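Local coordinates for putative methyl-accepting chemotaxis signal transduction protein (Campylobacter jejuni subsp. jejuni serotype O:2, PDB 4XMR), which senses amino acids such as isoleucine through its tandem PAS sensory domain and relays the signal across the membrane as a chemotaxis receptor, at the interface of chains A and B. Numbering follows the deposited sequence. Chains: chain A/B, Putative methyl-accepting chemotaxis signal transduction protein.

The interface of chains A and B. Residues chain A 42, 46, 71-72, 75; chain B 71, 74-75.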
# COMPACT_ATOMS: atom_id res chain seq x y z
N ALA A 42 1.80 15.22 5.64
CA ALA A 42 1.12 16.09 4.68
C ALA A 42 0.05 16.92 5.39
O ALA A 42 -0.09 18.12 5.12
CB ALA A 42 0.50 15.27 3.56
N ASP A 46 -0.29 21.07 5.75
CA ASP A 46 -1.46 21.85 5.36
C ASP A 46 -1.99 22.70 6.51
O ASP A 46 -2.41 23.83 6.30
CB ASP A 46 -2.56 20.94 4.78
CG ASP A 46 -2.47 20.82 3.27
OD1 ASP A 46 -2.03 21.79 2.62
OD2 ASP A 46 -2.85 19.75 2.74
N TYR A 71 -11.50 16.09 5.27
CA TYR A 71 -11.10 15.61 3.95
C TYR A 71 -10.00 14.58 4.07
O TYR A 71 -10.03 13.55 3.38
CB TYR A 71 -10.62 16.74 3.06
CG TYR A 71 -11.64 17.79 2.82
CD1 TYR A 71 -12.97 17.47 2.62
CD2 TYR A 71 -11.27 19.12 2.83
CE1 TYR A 71 -13.92 18.48 2.43
CE2 TYR A 71 -12.18 20.12 2.63
CZ TYR A 71 -13.50 19.81 2.44
OH TYR A 71 -14.37 20.85 2.25
N TYR A 72 -9.01 14.86 4.90
CA TYR A 72 -7.94 13.89 5.09
C TYR A 72 -8.47 12.59 5.68
O TYR A 72 -8.12 11.51 5.21
CB TYR A 72 -6.83 14.47 5.98
CG TYR A 72 -5.71 15.18 5.25
CD1 TYR A 72 -5.90 16.44 4.69
CD2 TYR A 72 -4.46 14.59 5.13
CE1 TYR A 72 -4.87 17.10 4.03
CE2 TYR A 72 -3.43 15.23 4.46
CZ TYR A 72 -3.62 16.49 3.94
OH TYR A 72 -2.56 17.11 3.30
N SER A 75 -10.09 10.69 2.94
CA SER A 75 -9.20 10.27 1.87
C SER A 75 -8.59 8.90 2.14
O SER A 75 -8.35 8.14 1.20
CB SER A 75 -8.13 11.32 1.62
OG SER A 75 -7.19 11.34 2.66
N TYR B 71 -6.39 19.38 -0.94
CA TYR B 71 -6.15 18.61 0.28
C TYR B 71 -6.07 17.13 -0.05
O TYR B 71 -5.20 16.42 0.44
CB TYR B 71 -7.21 18.89 1.35
CG TYR B 71 -7.17 20.30 1.89
CD1 TYR B 71 -5.97 20.89 2.25
CD2 TYR B 71 -8.34 21.05 2.01
CE1 TYR B 71 -5.93 22.21 2.75
CE2 TYR B 71 -8.31 22.35 2.50
CZ TYR B 71 -7.11 22.93 2.86
OH TYR B 71 -7.12 24.23 3.35
N HIS B 74 -2.68 16.37 -1.72
CA HIS B 74 -1.62 16.30 -0.73
C HIS B 74 -1.68 15.02 0.08
O HIS B 74 -0.65 14.45 0.42
CB HIS B 74 -1.70 17.48 0.23
CG HIS B 74 -1.29 18.78 -0.36
ND1 HIS B 74 -1.59 19.99 0.24
CD2 HIS B 74 -0.57 19.08 -1.47
CE1 HIS B 74 -1.09 20.97 -0.48
NE2 HIS B 74 -0.47 20.45 -1.53
N SER B 75 -2.89 14.59 0.42
CA SER B 75 -3.02 13.45 1.31
C SER B 75 -2.36 12.18 0.78
O SER B 75 -1.84 11.39 1.56
CB SER B 75 -4.49 13.20 1.68
OG SER B 75 -5.16 12.70 0.56
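Between chains A and B the carboxylate of A:Asp46 comes up to the ND1 edge of the B:His74 ring, the two side chains crossing at a slant, and the pair illustrates how one carboxylate oxygen can tie a residue of its own chain to one of the partner. ND1 of the B:His74 imidazole donates to OD2 of A:Asp46 at 2.8 Å, a fairly straight bond with 162° at the hydrogen. It reaches the syn side of the oxygen and lies almost in the imidazole plane, while the ring and carboxylate planes are turned 32° apart. OD1 adds a weaker, more bent bond to the same nitrogen. From the anti side OD2 also accepts the phenol hydroxyl OH of A:Tyr72, at 2.7 Å, so two firm donors grip one oxygen and restrict the carboxylate's rotation. The carboxylate may in turn favour a positively charged imidazole.

B:Tyr71 presents a ring edge to the same acid: its CD1 lies 3.6 Å from CG of A:Asp46, with ring and carboxylate planes nearly perpendicular. With CG beside the backbone N (chi1 -67°), the ring is carried to A:Asp46 on its CD1 side and to A:Tyr71 on the other, where the two CD2 atoms of B:Tyr71 and A:Tyr71 come to 3.6 Å and the side chains meet at a slant.

The A:Tyr72 ring points its hydroxyl at A:Asp46 and turns one face to B:Ser75, whose methylene CB sits 3.9 Å from the ring centroid, displaced toward the rim. Beyond it the hydroxyls of A:Ser75 and B:Ser75 approach weakly, OG to OG at 3.2 Å, while OG of A:Ser75 donates a hydrogen bond to the carbonyl O of A:Tyr72. CB of A:Ala42 packs 3.4 Å from the carbonyl O of B:His74.

Two-fold symmetry repeats each contact with the chains exchanged, and this pairing may or may not form in the intact receptor. The patch sets the C-terminal part of the long helix 4-48 and helix 58-76 of chain A against helix 58-76 of chain B.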